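Local atomic coordinates of sugar phosphate isomerase/epimerase (Parabacteroides distasonis, PDB entry 3L23), a protein that binds a magnesium ion in a xylose isomerase-like TIM barrel and probably acts as a sugar phosphate isomerase or epimerase. Residues A[214-219]-A[240-245]. Numbering follows the deposited sequence.
Sequences EMDVYW and VLHIKD. With MG (magnesium ion), chain B.
Asp216 and His242 meet at a magnesium ion, side by side on neighbouring parallel barrel strands. Asp216 OD2 binds the metal at 2.0 Å and His242 ND1 at 2.3 Å. The carboxylate and imidazole planes are turned 64° apart. His165 and Glu275 complete the protein ligands, with two waters. His242 NE2 is hydrogen-bonded to Glu47, which helps fix the ring's rotation. The Glu214 carboxylate, bonded to His79, packs on this ring, Glu214 CD 3.4 Å from His242 CD2. Asp216 CG is anti to the backbone N (chi1 -175°), which places OD2 at the metal and OD1 at the helix start. There Asp216 OD1 caps Trp219 N at 3.0 Å, met from above the carboxylate plane.

Backbone bonds run from Met215 N to Val240 O, His242 N to Met215 O and Val217 N to His242 O. The sheet face carrying Met215 and Leu241 is tightly packed, Met215 CB 3.9 Å from Leu241 CD2. Helix 227-233 packs on both, helix 257-267 on Leu241. The face carrying Asp216 and His242 instead holds the magnesium's two waters.

At the Tyr218 end, the extended Lys244 chain crosses Tyr218 and turns at its last torsion (chi4 -56°). Lys244 NZ sits over one ring face, 3.6 Å from the Tyr218 centroid, in a cation-pi contact. Lys244 NZ also donates to Asp245 O at 2.9 Å and forms a salt bridge with Glu277. A methionine at Lys244 would probably leave Glu277 without its cationic mate and the Tyr218 face without its charge. The two waters mark positions that a sugar's oxygens could take, consistent with the isomerase role assigned to the family.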
ATOM      1  N   GLU A 214       0.483   0.685  -6.471  1.00 32.08           N
ATOM      2  CA  GLU A 214      -0.326   1.546  -5.616  1.00 31.74           C
ATOM      3  C   GLU A 214       0.618   2.672  -5.269  1.00 31.79           C
ATOM      4  O   GLU A 214       1.462   2.491  -4.393  1.00 29.29           O
ATOM      5  CB  GLU A 214      -0.788   0.821  -4.347  1.00 32.34           C
ATOM      6  CG  GLU A 214      -1.567   1.675  -3.355  1.00 32.72           C
ATOM      7  CD  GLU A 214      -1.969   0.924  -2.148  1.00 32.61           C
ATOM      8  OE1 GLU A 214      -1.086   0.413  -1.444  1.00 30.82           O
ATOM      9  OE2 GLU A 214      -3.178   0.811  -1.882  1.00 32.51           O
HETATM   10  N   MSE A 215       0.454   3.835  -5.904  1.00 31.46           N
HETATM   11  CA  MSE A 215       1.407   4.927  -5.700  1.00 31.12           C
HETATM   12  C   MSE A 215       1.022   5.700  -4.437  1.00 31.59           C
HETATM   13  O   MSE A 215      -0.115   6.174  -4.300  1.00 31.99           O
HETATM   14  CB  MSE A 215       1.447   5.878  -6.892  1.00 31.13           C
HETATM   15  CG  MSE A 215       2.230   7.160  -6.607  1.00 31.19           C
HETATM   16 SE   MSE A 215       2.813   8.047  -8.196  0.75 30.09          SE
HETATM   17  CE  MSE A 215       4.407   7.074  -8.480  1.00 30.99           C
ATOM     18  N   ASP A 216       1.960   5.817  -3.510  1.00 31.22           N
ATOM     19  CA  ASP A 216       1.755   6.652  -2.321  1.00 31.01           C
ATOM     20  C   ASP A 216       2.221   8.039  -2.699  1.00 30.54           C
ATOM     21  O   ASP A 216       3.423   8.284  -2.888  1.00 31.31           O
ATOM     22  CB  ASP A 216       2.491   6.094  -1.127  1.00 30.51           C
ATOM     23  CG  ASP A 216       2.221   6.854   0.151  1.00 31.40           C
ATOM     24  OD1 ASP A 216       2.413   8.073   0.145  1.00 30.65           O
ATOM     25  OD2 ASP A 216       1.905   6.204   1.169  1.00 32.15           O
ATOM     26  N   VAL A 217       1.260   8.952  -2.782  1.00 31.11           N
ATOM     27  CA  VAL A 217       1.596  10.274  -3.325  1.00 30.21           C
ATOM     28  C   VAL A 217       2.564  11.041  -2.425  1.00 29.68           C
ATOM     29  O   VAL A 217       3.371  11.827  -2.936  1.00 29.35           O
ATOM     30  CB  VAL A 217       0.326  11.113  -3.673  1.00 29.66           C
ATOM     31  CG1 VAL A 217      -0.484  10.394  -4.725  1.00 32.08           C
ATOM     32  CG2 VAL A 217      -0.543  11.429  -2.437  1.00 28.73           C
ATOM     33  N   TYR A 218       2.430  10.909  -1.093  1.00 29.19           N
ATOM     34  CA  TYR A 218       3.297  11.616  -0.165  1.00 29.31           C
ATOM     35  C   TYR A 218       4.740  11.096  -0.276  1.00 30.06           C
ATOM     36  O   TYR A 218       5.712  11.883  -0.357  1.00 29.64           O
ATOM     37  CB  TYR A 218       2.831  11.428   1.277  1.00 29.48           C
ATOM     38  CG  TYR A 218       3.789  11.928   2.338  1.00 29.19           C
ATOM     39  CD1 TYR A 218       3.905  13.285   2.671  1.00 28.50           C
ATOM     40  CD2 TYR A 218       4.637  11.040   3.050  1.00 28.27           C
ATOM     41  CE1 TYR A 218       4.747  13.707   3.672  1.00 29.96           C
ATOM     42  CE2 TYR A 218       5.450  11.458   4.006  1.00 29.44           C
ATOM     43  CZ  TYR A 218       5.541  12.803   4.338  1.00 30.82           C
ATOM     44  OH  TYR A 218       6.368  13.261   5.307  1.00 31.16           O
ATOM     45  N   TRP A 219       4.891   9.771  -0.224  1.00 30.05           N
ATOM     46  CA  TRP A 219       6.237   9.243  -0.250  1.00 29.76           C
ATOM     47  C   TRP A 219       6.906   9.472  -1.593  1.00 29.91           C
ATOM     48  O   TRP A 219       8.125   9.530  -1.675  1.00 29.29           O
ATOM     49  CB  TRP A 219       6.282   7.768   0.174  1.00 30.67           C
ATOM     50  CG  TRP A 219       6.096   7.647   1.655  1.00 30.12           C
ATOM     51  CD1 TRP A 219       4.989   7.226   2.302  1.00 32.77           C
ATOM     52  CD2 TRP A 219       7.046   8.008   2.669  1.00 30.56           C
ATOM     53  NE1 TRP A 219       5.168   7.312   3.643  1.00 30.60           N
ATOM     54  CE2 TRP A 219       6.439   7.760   3.906  1.00 30.66           C
ATOM     55  CE3 TRP A 219       8.348   8.500   2.643  1.00 33.13           C
ATOM     56  CZ2 TRP A 219       7.072   8.005   5.114  1.00 30.98           C
ATOM     57  CZ3 TRP A 219       9.011   8.719   3.839  1.00 32.89           C
ATOM     58  CH2 TRP A 219       8.356   8.501   5.076  1.00 33.13           C
ATOM     59  N   VAL A 240      -3.981   2.240  -8.107  1.00 32.71           N
ATOM     60  CA  VAL A 240      -4.535   2.571  -6.790  1.00 32.57           C
ATOM     61  C   VAL A 240      -3.662   3.661  -6.204  1.00 32.61           C
ATOM     62  O   VAL A 240      -2.499   3.706  -6.516  1.00 32.13           O
ATOM     63  CB  VAL A 240      -4.521   1.328  -5.847  1.00 33.49           C
ATOM     64  CG1 VAL A 240      -5.216   1.633  -4.518  1.00 33.45           C
ATOM     65  CG2 VAL A 240      -5.176   0.089  -6.539  1.00 33.23           C
ATOM     66  N   LEU A 241      -4.208   4.567  -5.375  1.00 31.49           N
ATOM     67  CA  LEU A 241      -3.367   5.535  -4.681  1.00 32.06           C
ATOM     68  C   LEU A 241      -3.452   5.461  -3.154  1.00 31.31           C
ATOM     69  O   LEU A 241      -4.457   5.068  -2.596  1.00 31.60           O
ATOM     70  CB  LEU A 241      -3.736   6.997  -5.039  1.00 31.99           C
ATOM     71  CG  LEU A 241      -3.682   7.450  -6.504  1.00 31.51           C
ATOM     72  CD1 LEU A 241      -4.043   8.912  -6.622  1.00 30.81           C
ATOM     73  CD2 LEU A 241      -2.269   7.181  -7.037  1.00 31.26           C
ATOM     74  N   HIS A 242      -2.359   5.823  -2.490  1.00 30.90           N
ATOM     75  CA  HIS A 242      -2.433   6.286  -1.117  1.00 30.06           C
ATOM     76  C   HIS A 242      -2.439   7.798  -1.131  1.00 30.48           C
ATOM     77  O   HIS A 242      -1.576   8.426  -1.763  1.00 30.44           O
ATOM     78  CB  HIS A 242      -1.256   5.802  -0.275  1.00 30.04           C
ATOM     79  CG  HIS A 242      -1.476   4.457   0.333  1.00 29.14           C
ATOM     80  ND1 HIS A 242      -0.639   3.954   1.318  1.00 30.57           N
ATOM     81  CD2 HIS A 242      -2.404   3.507   0.087  1.00 32.13           C
ATOM     82  CE1 HIS A 242      -1.097   2.761   1.674  1.00 32.46           C
ATOM     83  NE2 HIS A 242      -2.158   2.469   0.944  1.00 31.93           N
ATOM     84  N   ILE A 243      -3.451   8.369  -0.470  1.00 30.68           N
ATOM     85  CA  ILE A 243      -3.601   9.811  -0.294  1.00 31.07           C
ATOM     86  C   ILE A 243      -3.149  10.114   1.131  1.00 30.37           C
ATOM     87  O   ILE A 243      -3.724   9.631   2.121  1.00 30.62           O
ATOM     88  CB  ILE A 243      -5.073  10.261  -0.537  1.00 30.97           C
ATOM     89  CG1 ILE A 243      -5.578   9.931  -1.958  1.00 32.11           C
ATOM     90  CG2 ILE A 243      -5.307  11.763  -0.257  1.00 30.23           C
ATOM     91  CD1 ILE A 243      -4.798  10.531  -3.118  1.00 29.93           C
ATOM     92  N   LYS A 244      -2.061  10.882   1.223  1.00 30.38           N
ATOM     93  CA  LYS A 244      -1.324  11.080   2.454  1.00 29.89           C
ATOM     94  C   LYS A 244      -0.650  12.436   2.412  1.00 29.81           C
ATOM     95  O   LYS A 244      -0.279  12.883   1.314  1.00 29.08           O
ATOM     96  CB  LYS A 244      -0.241  10.005   2.579  1.00 30.30           C
ATOM     97  CG  LYS A 244       0.456   9.991   3.874  1.00 31.20           C
ATOM     98  CD  LYS A 244       1.522   8.917   4.014  1.00 32.48           C
ATOM     99  CE  LYS A 244       2.159   9.012   5.382  1.00 33.39           C
ATOM    100  NZ  LYS A 244       2.756  10.369   5.716  1.00 34.58           N
ATOM    101  N   ASP A 245      -0.460  13.055   3.580  1.00 28.90           N
ATOM    102  CA  ASP A 245       0.249  14.337   3.740  1.00 28.86           C
ATOM    103  C   ASP A 245       1.276  14.077   4.860  1.00 29.52           C
ATOM    104  O   ASP A 245       1.447  12.924   5.281  1.00 30.12           O
ATOM    105  CB  ASP A 245      -0.769  15.455   4.090  1.00 28.79           C
ATOM    106  CG  ASP A 245      -0.296  16.861   3.728  1.00 31.12           C
ATOM    107  OD1 ASP A 245       0.930  17.162   3.740  1.00 30.02           O
ATOM    108  OD2 ASP A 245      -1.191  17.727   3.500  1.00 30.28           O
TER
HETATM  109 MG    MG B   1       1.393   4.544   2.133  1.00 16.51          MG
HETATM  110  O   HOH W   1       3.230   4.719   3.196  1.00 20.44           O
HETATM  111  O   HOH W   2       1.295   2.656   3.554  1.00 21.55           O